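Local coordinates for protein 5-dehydro-2-deoxygluconokinase (Bacillus halodurans C-125, PDB 2QCV) that probably phosphorylates 5-dehydro-2-deoxy-D-gluconate at the expense of ATP, a step in the breakdown of myo-inositol to acetyl-CoA, at residues K41-S46 with I50-S55; D93-K98 with D123-P128; A102-K107 with C112-Y117; L236-H241 with D273-A278. All blocks are in the same frame, centred on the assembly; numbering follows the deposited sequence. Where two conformers were deposited one is given.

Interaction 1: residues K41-S46 with I50-S55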
loop_
_atom_site.group_PDB
_atom_site.type_symbol
_atom_site.label_atom_id
_atom_site.label_comp_id
_atom_site.label_asym_id
_atom_site.label_seq_id
_atom_site.Cartn_x
_atom_site.Cartn_y
_atom_site.Cartn_z
ATOM N N LYS A 41 -19.819 -9.074 -22.892
ATOM C CA LYS A 41 -18.985 -9.757 -21.905
ATOM C C LYS A 41 -18.439 -11.085 -22.430
ATOM O O LYS A 41 -19.203 -11.979 -22.823
ATOM C CB LYS A 41 -19.818 -10.044 -20.665
ATOM C CG LYS A 41 -19.067 -10.556 -19.484
ATOM C CD LYS A 41 -19.971 -10.853 -18.321
ATOM C CE LYS A 41 -20.804 -12.098 -18.570
ATOM N NZ LYS A 41 -21.697 -12.420 -17.437
ATOM N N TYR A 42 -17.114 -11.212 -22.394
ATOM C CA TYR A 42 -16.420 -12.433 -22.783
ATOM C C TYR A 42 -15.367 -12.780 -21.730
ATOM O O TYR A 42 -14.939 -11.923 -20.943
ATOM C CB TYR A 42 -15.727 -12.245 -24.121
ATOM C CG TYR A 42 -16.660 -12.074 -25.255
ATOM C CD1 TYR A 42 -17.238 -13.172 -25.866
ATOM C CD2 TYR A 42 -16.969 -10.826 -25.730
ATOM C CE1 TYR A 42 -18.105 -13.016 -26.911
ATOM C CE2 TYR A 42 -17.837 -10.663 -26.770
ATOM C CZ TYR A 42 -18.408 -11.750 -27.348
ATOM O OH TYR A 42 -19.261 -11.572 -28.404
ATOM N N VAL A 43 -14.927 -14.036 -21.716
ATOM C CA VAL A 43 -13.736 -14.377 -20.944
ATOM C C VAL A 43 -12.551 -13.852 -21.771
ATOM O O VAL A 43 -12.496 -14.024 -23.013
ATOM C CB VAL A 43 -13.560 -15.904 -20.725
ATOM C CG1 VAL A 43 -12.210 -16.200 -20.020
ATOM C CG2 VAL A 43 -14.757 -16.496 -19.957
ATOM N N GLY A 44 -11.588 -13.259 -21.097
ATOM C CA GLY A 44 -10.322 -12.866 -21.757
ATOM C C GLY A 44 -9.124 -13.207 -20.908
ATOM O O GLY A 44 -9.239 -13.958 -19.936
ATOM N N GLY A 45 -7.966 -12.671 -21.294
ATOM C CA GLY A 45 -6.720 -13.008 -20.635
ATOM C C GLY A 45 -6.022 -13.961 -21.561
ATOM O O GLY A 45 -6.617 -14.941 -22.030
ATOM N N SER A 46 -4.743 -13.696 -21.825
ATOM C CA SER A 46 -3.986 -14.531 -22.790
ATOM C C SER A 46 -4.016 -16.056 -22.546
ATOM O O SER A 46 -4.423 -16.784 -23.448
ATOM C CB SER A 46 -2.561 -14.017 -22.939
ATOM O OG SER A 46 -1.802 -14.950 -23.666
ATOM N N ILE A 50 -6.018 -18.887 -24.811
ATOM C CA ILE A 50 -5.268 -19.969 -25.457
ATOM C C ILE A 50 -5.953 -21.311 -25.127
ATOM O O ILE A 50 -6.153 -22.137 -26.018
ATOM C CB ILE A 50 -3.770 -19.979 -25.059
ATOM C CG1 ILE A 50 -3.079 -18.750 -25.648
ATOM C CG2 ILE A 50 -3.047 -21.275 -25.572
ATOM C CD1 ILE A 50 -1.625 -18.549 -25.157
ATOM N N VAL A 51 -6.334 -21.526 -23.877
ATOM C CA VAL A 51 -7.012 -22.799 -23.543
ATOM C C VAL A 51 -8.428 -22.910 -24.116
ATOM O O VAL A 51 -8.825 -23.991 -24.511
ATOM C CB VAL A 51 -6.997 -23.215 -22.054
ATOM C CG1 VAL A 51 -5.521 -23.410 -21.576
ATOM C CG2 VAL A 51 -7.809 -22.271 -21.158
ATOM N N ILE A 52 -9.167 -21.818 -24.176
ATOM C CA ILE A 52 -10.492 -21.829 -24.800
ATOM C C ILE A 52 -10.364 -22.105 -26.306
ATOM O O ILE A 52 -11.104 -22.924 -26.898
ATOM C CB ILE A 52 -11.221 -20.503 -24.568
ATOM C CG1 ILE A 52 -11.554 -20.289 -23.069
ATOM C CG2 ILE A 52 -12.557 -20.460 -25.392
ATOM C CD1 ILE A 52 -11.997 -18.819 -22.687
ATOM N N GLY A 53 -9.409 -21.446 -26.954
ATOM C CA GLY A 53 -9.152 -21.725 -28.356
ATOM C C GLY A 53 -8.719 -23.169 -28.602
ATOM O O GLY A 53 -9.117 -23.814 -29.574
ATOM N N SER A 54 -7.855 -23.684 -27.744
ATOM C CA SER A 54 -7.402 -25.049 -27.841
ATOM C C SER A 54 -8.552 -26.045 -27.722
ATOM O O SER A 54 -8.588 -27.038 -28.463
ATOM C CB SER A 54 -6.355 -25.359 -26.750
ATOM O OG SER A 54 -5.183 -24.579 -26.966
ATOM N N SER A 55 -9.477 -25.788 -26.801
ATOM C CA SER A 55 -10.609 -26.701 -26.591
ATOM C C SER A 55 -11.486 -26.707 -27.826
ATOM O O SER A 55 -11.970 -27.745 -28.225
ATOM C CB SER A 55 -11.448 -26.305 -25.371
ATOM O OG SER A 55 -12.304 -27.379 -25.020
#
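S46 and I50 meet in the first turn of helix 46-56, where strand 38-44 passes through a Gly-Gly pair into a helix, a connection characteristic of PfkB sugar kinases. G45 occupies the N-cap position, with backbone angles at which any CB would jam against the preceding carbonyl oxygen. The helix then starts in the ordinary way: I50 N donates to S46 O over 3.0 Å. The side chain of I50 leans on the same acceptor. Its CG1 lies beside the backbone N (chi1 -68°), which brings CG1 to 3.2 Å from S46 O and sets CD1 alongside the serine hydroxyl. That hydroxyl, with OG anti to the backbone N, has its main partner in D273, on the helix 271-284 that also packs against I50. Two residues further along the helix the contact is purely apolar. I52 stretches its CG1-CD1 arm toward the strand, and CD1 ends 3.7 Å from V43 CG1, the methyl that lies anti to the valine's own N; the two side chains cross obliquely. Both also touch Y79 of helix 71-82, so the strand, its own helix and the next helix close on one small apolar patch. Further along, I50 O is gripped twice by S54: the backbone N approaches from one face of the carbonyl plane, and OG, 2.8 Å from I50 O, from the opposite face, 37° out of that plane.

Interaction 2: residues D93-K98 with D123-P128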
loop_
_atom_site.group_PDB
_atom_site.type_symbol
_atom_site.label_atom_id
_atom_site.label_comp_id
_atom_site.label_asym_id
_atom_site.label_seq_id
_atom_site.Cartn_x
_atom_site.Cartn_y
_atom_site.Cartn_z
ATOM N N ASP A 93 -10.480 -16.567 -4.963
ATOM C CA ASP A 93 -9.847 -15.597 -4.084
ATOM C C ASP A 93 -10.761 -15.333 -2.899
ATOM O O ASP A 93 -11.956 -15.148 -3.071
ATOM C CB ASP A 93 -9.616 -14.301 -4.845
ATOM C CG ASP A 93 -8.973 -13.214 -4.000
ATOM O OD1 ASP A 93 -9.691 -12.446 -3.323
ATOM O OD2 ASP A 93 -7.730 -13.093 -4.037
ATOM N N GLN A 94 -10.189 -15.338 -1.705
ATOM C CA GLN A 94 -10.970 -15.142 -0.479
ATOM C C GLN A 94 -10.618 -13.830 0.225
ATOM O O GLN A 94 -10.932 -13.690 1.413
ATOM C CB GLN A 94 -10.762 -16.317 0.504
ATOM C CG GLN A 94 -11.115 -17.720 -0.029
ATOM C CD GLN A 94 -12.594 -17.891 -0.379
ATOM O OE1 GLN A 94 -13.474 -17.302 0.246
ATOM N NE2 GLN A 94 -12.865 -18.707 -1.385
ATOM N N GLU A 95 -10.001 -12.884 -0.489
ATOM C CA GLU A 95 -9.522 -11.643 0.078
ATOM C C GLU A 95 -10.177 -10.414 -0.588
ATOM O O GLU A 95 -9.697 -9.296 -0.423
ATOM C CB GLU A 95 -7.989 -11.493 -0.017
ATOM C CG GLU A 95 -7.061 -12.604 0.507
ATOM C CD GLU A 95 -5.545 -12.324 0.131
ATOM O OE1 GLU A 95 -4.964 -11.385 0.721
ATOM O OE2 GLU A 95 -4.933 -13.011 -0.769
ATOM N N GLY A 96 -11.268 -10.610 -1.326
ATOM C CA GLY A 96 -12.012 -9.484 -1.889
ATOM C C GLY A 96 -11.433 -8.912 -3.172
ATOM O O GLY A 96 -11.850 -7.874 -3.636
ATOM N N HIS A 97 -10.464 -9.582 -3.770
ATOM C CA HIS A 97 -9.889 -9.081 -5.025
ATOM C C HIS A 97 -10.825 -9.252 -6.216
ATOM O O HIS A 97 -11.518 -10.245 -6.333
ATOM C CB HIS A 97 -8.550 -9.746 -5.321
ATOM C CG HIS A 97 -7.527 -9.513 -4.254
ATOM N ND1 HIS A 97 -6.952 -10.544 -3.543
ATOM C CD2 HIS A 97 -7.003 -8.364 -3.755
ATOM C CE1 HIS A 97 -6.093 -10.041 -2.674
ATOM N NE2 HIS A 97 -6.113 -8.723 -2.773
ATOM N N LYS A 98 -10.836 -8.250 -7.085
ATOM C CA LYS A 98 -11.691 -8.194 -8.268
ATOM C C LYS A 98 -11.024 -8.818 -9.480
ATOM O O LYS A 98 -9.799 -8.890 -9.565
ATOM C CB LYS A 98 -12.000 -6.725 -8.607
ATOM C CG LYS A 98 -12.610 -5.939 -7.493
ATOM C CD LYS A 98 -14.007 -6.368 -7.193
ATOM C CE LYS A 98 -14.519 -5.600 -5.964
ATOM N NZ LYS A 98 -15.897 -5.928 -5.706
ATOM N N ASP A 123 -6.235 -12.487 -10.338
ATOM C CA ASP A 123 -5.313 -13.437 -10.994
ATOM C C ASP A 123 -3.863 -13.302 -10.535
ATOM O O ASP A 123 -3.104 -14.258 -10.635
ATOM C CB ASP A 123 -5.426 -13.408 -12.493
ATOM C CG ASP A 123 -4.973 -12.086 -13.108
ATOM O OD1 ASP A 123 -3.761 -11.872 -13.229
ATOM O OD2 ASP A 123 -5.841 -11.327 -13.558
ATOM N N LEU A 124 -3.516 -12.127 -10.024
ATOM C CA LEU A 124 -2.160 -11.847 -9.575
ATOM C C LEU A 124 -1.887 -12.396 -8.184
ATOM O O LEU A 124 -0.736 -12.444 -7.787
ATOM C CB LEU A 124 -1.880 -10.336 -9.613
ATOM C CG LEU A 124 -1.886 -9.689 -11.011
ATOM C CD1 LEU A 124 -1.709 -8.143 -10.870
ATOM C CD2 LEU A 124 -0.838 -10.312 -11.877
ATOM N N TYR A 125 -2.925 -12.841 -7.471
ATOM C CA TYR A 125 -2.787 -13.432 -6.147
ATOM C C TYR A 125 -2.702 -14.958 -6.139
ATOM O O TYR A 125 -2.708 -15.551 -5.081
ATOM C CB TYR A 125 -3.925 -12.928 -5.241
ATOM C CG TYR A 125 -3.658 -11.499 -4.886
ATOM C CD1 TYR A 125 -2.798 -11.207 -3.838
ATOM C CD2 TYR A 125 -4.142 -10.448 -5.664
ATOM C CE1 TYR A 125 -2.470 -9.932 -3.524
ATOM C CE2 TYR A 125 -3.825 -9.119 -5.343
ATOM C CZ TYR A 125 -2.982 -8.880 -4.276
ATOM O OH TYR A 125 -2.636 -7.609 -3.904
ATOM N N LEU A 126 -2.644 -15.583 -7.308
ATOM C CA LEU A 126 -2.309 -16.996 -7.387
ATOM C C LEU A 126 -0.948 -17.158 -6.712
ATOM O O LEU A 126 -0.024 -16.363 -6.948
ATOM C CB LEU A 126 -2.228 -17.472 -8.856
ATOM C CG LEU A 126 -1.865 -18.928 -9.116
ATOM C CD1 LEU A 126 -3.040 -19.852 -8.667
ATOM C CD2 LEU A 126 -1.445 -19.122 -10.618
ATOM N N SER A 127 -0.853 -18.132 -5.844
ATOM C CA SER A 127 0.306 -18.288 -4.989
ATOM C C SER A 127 0.914 -19.673 -5.187
ATOM O O SER A 127 0.236 -20.593 -5.643
ATOM C CB SER A 127 -0.092 -18.070 -3.529
ATOM O OG SER A 127 -0.799 -19.209 -3.064
ATOM N N PRO A 128 2.202 -19.840 -4.834
ATOM C CA PRO A 128 2.820 -21.185 -4.941
ATOM C C PRO A 128 2.054 -22.331 -4.270
ATOM O O PRO A 128 1.982 -23.430 -4.832
ATOM C CB PRO A 128 4.172 -20.975 -4.271
ATOM C CG PRO A 128 4.510 -19.552 -4.505
ATOM C CD PRO A 128 3.182 -18.810 -4.390
HETATM O O HOH W 1 -4.584 -7.036 -1.273
#
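An Asx turn in the loop after strand 90-92 holds H97 flat against Y125, which belongs to the loop leading into helix 133-136. The two rings form a face-to-face stack, their planes only 5° from parallel and their centroids 3.7 Å apart, with CE2 of the tyrosine over the middle of the imidazole. D93 fixes the rotation of that imidazole. Its carboxylate, swung away from its own backbone N (chi1 179°) and over the residues that follow, takes the proton of H97 ND1 on the syn side of OD2, a bond of 2.7 Å that lies in the ring plane. The other oxygen, OD1, is gripped from opposite faces of the carboxylate by the backbone N of E95, at 2.9 Å, and of H97. E95 OE2 also sits near the imidazole edge, and two such carboxylates could favour the protonated ring. With a leucine in place of H97, D93 OD2 would probably lose its ring donor and Y125 its flat partner. The hydroxyl of Y125 is anchored to D120, and the tyrosine side chain also touches P153. Two surface loops are thus joined through one stack, and the loop after strand 90-92 is shaped by an Asx turn whose aspartate also orients the histidine through a His-carboxylate hydrogen bond.

Interaction 3: residues A102-K107 with C112-Y117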
loop_
_atom_site.group_PDB
_atom_site.type_symbol
_atom_site.label_atom_id
_atom_site.label_comp_id
_atom_site.label_asym_id
_atom_site.label_seq_id
_atom_site.Cartn_x
_atom_site.Cartn_y
_atom_site.Cartn_z
ATOM N N ALA A 102 -10.897 -5.761 -19.277
ATOM C CA ALA A 102 -10.357 -5.108 -20.466
ATOM C C ALA A 102 -11.529 -4.540 -21.259
ATOM O O ALA A 102 -12.316 -5.296 -21.793
ATOM C CB ALA A 102 -9.561 -6.121 -21.296
ATOM N N PHE A 103 -11.649 -3.216 -21.329
ATOM C CA PHE A 103 -12.621 -2.586 -22.220
ATOM C C PHE A 103 -11.935 -2.320 -23.543
ATOM O O PHE A 103 -10.849 -1.718 -23.578
ATOM C CB PHE A 103 -13.093 -1.250 -21.670
ATOM C CG PHE A 103 -13.908 -1.346 -20.420
ATOM C CD1 PHE A 103 -13.290 -1.462 -19.178
ATOM C CD2 PHE A 103 -15.298 -1.261 -20.486
ATOM C CE1 PHE A 103 -14.069 -1.540 -18.023
ATOM C CE2 PHE A 103 -16.066 -1.309 -19.332
ATOM C CZ PHE A 103 -15.468 -1.470 -18.127
ATOM N N THR A 104 -12.554 -2.731 -24.634
ATOM C CA THR A 104 -11.852 -2.629 -25.928
ATOM C C THR A 104 -12.376 -1.449 -26.697
ATOM O O THR A 104 -13.580 -1.174 -26.686
ATOM C CB THR A 104 -12.018 -3.897 -26.768
ATOM O OG1 THR A 104 -13.415 -4.067 -27.038
ATOM C CG2 THR A 104 -11.457 -5.090 -26.024
ATOM N N GLU A 105 -11.447 -0.686 -27.277
ATOM C CA GLU A 105 -11.787 0.414 -28.161
ATOM C C GLU A 105 -11.323 0.017 -29.545
ATOM O O GLU A 105 -10.180 -0.411 -29.700
ATOM C CB GLU A 105 -11.051 1.692 -27.766
ATOM C CG GLU A 105 -11.336 2.838 -28.706
ATOM C CD GLU A 105 -10.655 4.110 -28.278
ATOM O OE1 GLU A 105 -9.440 4.247 -28.559
ATOM O OE2 GLU A 105 -11.326 4.945 -27.630
ATOM N N ILE A 106 -12.208 0.172 -30.522
ATOM C CA ILE A 106 -11.906 -0.040 -31.937
ATOM C C ILE A 106 -12.215 1.257 -32.679
ATOM O O ILE A 106 -13.359 1.528 -33.050
ATOM C CB ILE A 106 -12.744 -1.213 -32.515
ATOM C CG1 ILE A 106 -12.602 -2.458 -31.620
ATOM C CG2 ILE A 106 -12.278 -1.592 -33.930
ATOM C CD1 ILE A 106 -13.708 -3.455 -31.809
ATOM N N LYS A 107 -11.201 2.093 -32.860
ATOM C CA LYS A 107 -11.420 3.345 -33.558
ATOM C C LYS A 107 -11.597 3.084 -35.063
ATOM O O LYS A 107 -12.390 3.760 -35.736
ATOM C CB LYS A 107 -10.256 4.286 -33.313
ATOM C CG LYS A 107 -10.399 5.098 -32.032
ATOM C CD LYS A 107 -9.127 5.919 -31.788
ATOM C CE LYS A 107 -9.430 7.165 -30.990
ATOM N NZ LYS A 107 -8.169 7.793 -30.518
ATOM N N CYS A 112 -6.853 -0.112 -32.486
ATOM C CA CYS A 112 -7.539 -0.823 -31.396
ATOM C C CYS A 112 -6.695 -0.746 -30.129
ATOM O O CYS A 112 -5.467 -0.823 -30.204
ATOM C CB CYS A 112 -7.736 -2.304 -31.758
ATOM S SG CYS A 112 -8.642 -2.671 -33.288
ATOM N N SER A 113 -7.334 -0.640 -28.969
ATOM C CA SER A 113 -6.614 -0.524 -27.698
ATOM C C SER A 113 -7.541 -0.951 -26.564
ATOM O O SER A 113 -8.747 -1.091 -26.766
ATOM C CB SER A 113 -6.159 0.910 -27.473
ATOM O OG SER A 113 -7.260 1.790 -27.444
ATOM N N ILE A 114 -6.967 -1.142 -25.385
ATOM C CA ILE A 114 -7.708 -1.639 -24.248
ATOM C C ILE A 114 -7.556 -0.626 -23.107
ATOM O O ILE A 114 -6.440 -0.125 -22.846
ATOM C CB ILE A 114 -7.216 -3.055 -23.842
ATOM C CG1 ILE A 114 -7.788 -4.110 -24.792
ATOM C CG2 ILE A 114 -7.579 -3.410 -22.415
ATOM C CD1 ILE A 114 -7.078 -5.462 -24.711
ATOM N N LEU A 115 -8.670 -0.310 -22.451
ATOM C CA LEU A 115 -8.638 0.381 -21.165
ATOM C C LEU A 115 -8.680 -0.746 -20.122
ATOM O O LEU A 115 -9.675 -1.475 -20.037
ATOM C CB LEU A 115 -9.844 1.340 -21.065
ATOM C CG LEU A 115 -10.038 2.136 -19.766
ATOM C CD1 LEU A 115 -8.722 2.756 -19.297
ATOM C CD2 LEU A 115 -11.088 3.173 -19.960
HETATM N N MSE A 116 -7.587 -0.941 -19.393
HETATM C CA MSE A 116 -7.437 -2.073 -18.498
HETATM C C MSE A 116 -7.611 -1.724 -17.032
HETATM O O MSE A 116 -7.113 -0.705 -16.557
HETATM C CB MSE A 116 -6.047 -2.702 -18.693
HETATM C CG MSE A 116 -5.838 -4.000 -17.945
HETATM SE SE MSE A 116 -6.599 -5.563 -18.922
HETATM C CE MSE A 116 -6.673 -6.901 -17.412
ATOM N N TYR A 117 -8.350 -2.567 -16.320
ATOM C CA TYR A 117 -8.431 -2.534 -14.860
ATOM C C TYR A 117 -7.563 -3.719 -14.398
ATOM O O TYR A 117 -7.951 -4.863 -14.576
ATOM C CB TYR A 117 -9.886 -2.694 -14.420
ATOM C CG TYR A 117 -10.657 -1.396 -14.575
ATOM C CD1 TYR A 117 -10.921 -0.858 -15.834
ATOM C CD2 TYR A 117 -11.087 -0.703 -13.457
ATOM C CE1 TYR A 117 -11.612 0.338 -15.959
ATOM C CE2 TYR A 117 -11.779 0.497 -13.568
ATOM C CZ TYR A 117 -12.035 1.007 -14.822
ATOM O OH TYR A 117 -12.703 2.204 -14.914
HETATM O O HOH W 2 -7.798 2.680 -29.802
#
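Strands 102-106 and 112-117 run antiparallel, their axes 158° apart in direction, with F103-L115 and E105-S113 as the hydrogen-bonded pairs; the straightest of their four bonds, E105 N to S113 O, measures 2.8 Å. On the face bearing F103, the phenyl ring turns its edge to L115 O, while its CE1 comes 3.7 Å from Y117 CE1, the two rings inclined at 57°. Further along the same face, E105 extends fully from a CG anti to the backbone N, and S113 places OG between its N and carbonyl carbon (chi1 60°), so that one water can join E105 OE1 and S113 OG, at 2.6 Å from each. This hairpin forms half of the four-stranded sheet that, as in other ribokinase-type enzymes, probably serves as the lid over the sugar site, and here the face of F103 and E105 also meets the second subunit. F103 is met edge-to-face by H72 of that subunit, E105 OE2 bonds to Q71 there as well as to M33 N, and Y117 OH reaches T99 O of the same neighbour. An alanine at F103 is likely to open a gap beside Y117 and leave H72 of the second subunit without its aromatic mate. Across the sheet, A102 CB touches both I114 CG2, at 3.5 Å, and SE of selenomethionine M116, at 3.8 Å.

Interaction 4: residues L236-H241 with D273-A278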
loop_
_atom_site.group_PDB
_atom_site.type_symbol
_atom_site.label_atom_id
_atom_site.label_comp_id
_atom_site.label_asym_id
_atom_site.label_seq_id
_atom_site.Cartn_x
_atom_site.Cartn_y
_atom_site.Cartn_z
ATOM N N LEU A 236 13.004 -25.065 -29.301
ATOM C CA LEU A 236 12.184 -24.455 -30.346
ATOM C C LEU A 236 11.857 -23.035 -29.997
ATOM O O LEU A 236 11.331 -22.774 -28.912
ATOM C CB LEU A 236 10.867 -25.225 -30.550
ATOM C CG LEU A 236 9.880 -24.714 -31.622
ATOM C CD1 LEU A 236 10.461 -24.730 -33.095
ATOM C CD2 LEU A 236 8.608 -25.517 -31.538
ATOM N N ILE A 237 12.157 -22.112 -30.910
ATOM C CA ILE A 237 11.897 -20.704 -30.672
ATOM C C ILE A 237 11.126 -20.184 -31.862
ATOM O O ILE A 237 11.545 -20.374 -33.025
ATOM C CB ILE A 237 13.240 -19.915 -30.497
ATOM C CG1 ILE A 237 14.043 -20.479 -29.325
ATOM C CG2 ILE A 237 13.015 -18.396 -30.391
ATOM C CD1 ILE A 237 15.486 -20.014 -29.233
ATOM N N VAL A 238 9.975 -19.586 -31.586
ATOM C CA VAL A 238 9.115 -19.033 -32.642
ATOM C C VAL A 238 9.052 -17.517 -32.529
ATOM O O VAL A 238 8.643 -16.981 -31.503
ATOM C CB VAL A 238 7.707 -19.643 -32.581
ATOM C CG1 VAL A 238 6.827 -19.021 -33.668
ATOM C CG2 VAL A 238 7.772 -21.228 -32.688
ATOM N N ILE A 239 9.511 -16.810 -33.555
ATOM C CA ILE A 239 9.601 -15.355 -33.506
ATOM C C ILE A 239 8.671 -14.800 -34.595
ATOM O O ILE A 239 8.849 -15.108 -35.777
ATOM C CB ILE A 239 11.072 -14.824 -33.714
ATOM C CG1 ILE A 239 12.070 -15.565 -32.773
ATOM C CG2 ILE A 239 11.140 -13.268 -33.563
ATOM C CD1 ILE A 239 13.531 -15.102 -32.829
ATOM N N LYS A 240 7.670 -14.026 -34.182
ATOM C CA LYS A 240 6.629 -13.511 -35.088
ATOM C C LYS A 240 6.881 -12.065 -35.471
ATOM O O LYS A 240 7.257 -11.218 -34.634
ATOM C CB LYS A 240 5.272 -13.619 -34.422
ATOM C CG LYS A 240 4.975 -15.039 -33.896
ATOM C CD LYS A 240 3.695 -15.042 -33.121
ATOM C CE LYS A 240 3.835 -14.506 -31.725
ATOM N NZ LYS A 240 2.477 -14.209 -31.123
ATOM N N HIS A 241 6.678 -11.783 -36.748
ATOM C CA HIS A 241 6.943 -10.464 -37.315
ATOM C C HIS A 241 5.722 -9.886 -38.058
ATOM O O HIS A 241 5.858 -9.139 -39.044
ATOM C CB HIS A 241 8.127 -10.531 -38.258
ATOM C CG HIS A 241 9.419 -10.970 -37.625
ATOM N ND1 HIS A 241 10.441 -10.084 -37.365
ATOM C CD2 HIS A 241 9.859 -12.182 -37.210
ATOM C CE1 HIS A 241 11.462 -10.734 -36.835
ATOM N NE2 HIS A 241 11.145 -12.013 -36.745
ATOM N N ASP A 273 -3.145 -15.136 -29.229
ATOM C CA ASP A 273 -3.616 -16.302 -28.474
ATOM C C ASP A 273 -4.182 -17.369 -29.400
ATOM O O ASP A 273 -4.036 -18.575 -29.147
ATOM C CB ASP A 273 -4.649 -15.845 -27.466
ATOM C CG ASP A 273 -4.082 -14.870 -26.465
ATOM O OD1 ASP A 273 -2.883 -14.989 -26.070
ATOM O OD2 ASP A 273 -4.862 -14.013 -26.004
ATOM N N SER A 274 -4.831 -16.911 -30.475
ATOM C CA SER A 274 -5.272 -17.778 -31.571
ATOM C C SER A 274 -4.068 -18.414 -32.276
ATOM O O SER A 274 -4.077 -19.627 -32.570
ATOM C CB SER A 274 -6.127 -17.005 -32.581
ATOM O OG SER A 274 -7.492 -17.077 -32.218
ATOM N N TYR A 275 -3.024 -17.615 -32.503
ATOM C CA TYR A 275 -1.794 -18.133 -33.082
ATOM C C TYR A 275 -1.210 -19.277 -32.233
ATOM O O TYR A 275 -0.914 -20.342 -32.751
ATOM C CB TYR A 275 -0.796 -16.993 -33.313
ATOM C CG TYR A 275 0.453 -17.414 -34.040
ATOM C CD1 TYR A 275 1.415 -18.197 -33.408
ATOM C CD2 TYR A 275 0.677 -17.037 -35.370
ATOM C CE1 TYR A 275 2.572 -18.604 -34.083
ATOM C CE2 TYR A 275 1.834 -17.420 -36.038
ATOM C CZ TYR A 275 2.769 -18.196 -35.400
ATOM O OH TYR A 275 3.907 -18.572 -36.061
ATOM N N ALA A 276 -1.103 -19.068 -30.923
ATOM C CA ALA A 276 -0.465 -20.035 -30.031
ATOM C C ALA A 276 -1.290 -21.301 -29.950
ATOM O O ALA A 276 -0.729 -22.391 -30.009
ATOM C CB ALA A 276 -0.270 -19.448 -28.631
ATOM N N SER A 277 -2.602 -21.165 -29.790
ATOM C CA SER A 277 -3.463 -22.359 -29.654
ATOM C C SER A 277 -3.407 -23.225 -30.917
ATOM O O SER A 277 -3.218 -24.429 -30.837
ATOM C CB SER A 277 -4.900 -21.968 -29.288
ATOM O OG SER A 277 -5.444 -20.988 -30.110
ATOM N N ALA A 278 -3.521 -22.598 -32.092
ATOM C CA ALA A 278 -3.517 -23.349 -33.360
ATOM C C ALA A 278 -2.120 -23.894 -33.697
ATOM O O ALA A 278 -1.993 -24.995 -34.239
ATOM C CB ALA A 278 -4.080 -22.497 -34.518
#
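K240 lays its aliphatic chain over one face of the Y275 ring. The nearest approach is a CH-pi contact: CD stands 3.8 Å from the ring centroid and only 9° off the ring normal. The lysine slides past the tyrosine in the opposite direction, then bends at its third torsion (chi3 -79°), so that NZ ends 5.2 Å from the centroid, where any cation-pi attraction is weak at most. Two residues back along strand 236-240, V238 points the same way and touches the far end of the tyrosine, CG1 lying 3.8 Å from Y275 OH. What positions the ring comes next. Y275 leaves helix 271-284 with CG anti to the backbone N, directing the phenol straight at the strand, and its hydroxyl is hydrogen-bonded to S246 OG on the neighbouring strand 246-250. L293 and S297 of helix 289-305 also pack on the tyrosine. The lysine's ammonium makes a long, weak ion pair with E175. D273, two residues before Y275 on this helix, ends a Gly-Ala-Gly-Asp sequence, the PfkB signature that in relatives forms the anion hole. The contact therefore fastens that signature helix to the central sheet, the packing of helix on strand typical of the three-layered ribokinase fold.

How the interactions relate
Along the chain interaction 1 comes first, interaction 3 lies within the span bracketed by the two segments of interaction 2, and interaction 4 follows. Interactions 1 and 3 share the four-stranded sheet, with strand 38-44 at one edge and strand 111-117 at the other, their centres about 17 Å apart. Interactions 1 and 4 touch directly: helices 46-56 and 271-284 pack together, and S46 OG lies 2.6 Å from D273 OD1, probably a hydrogen bond. Interaction 2 is peripheral, its centre about 29 Å from that of interaction 4. Interactions 1 and 4 thus place side by side two helices, one following a strand of the probable lid and the other packed on the nine-stranded core, while interaction 2 ties together loops at the periphery.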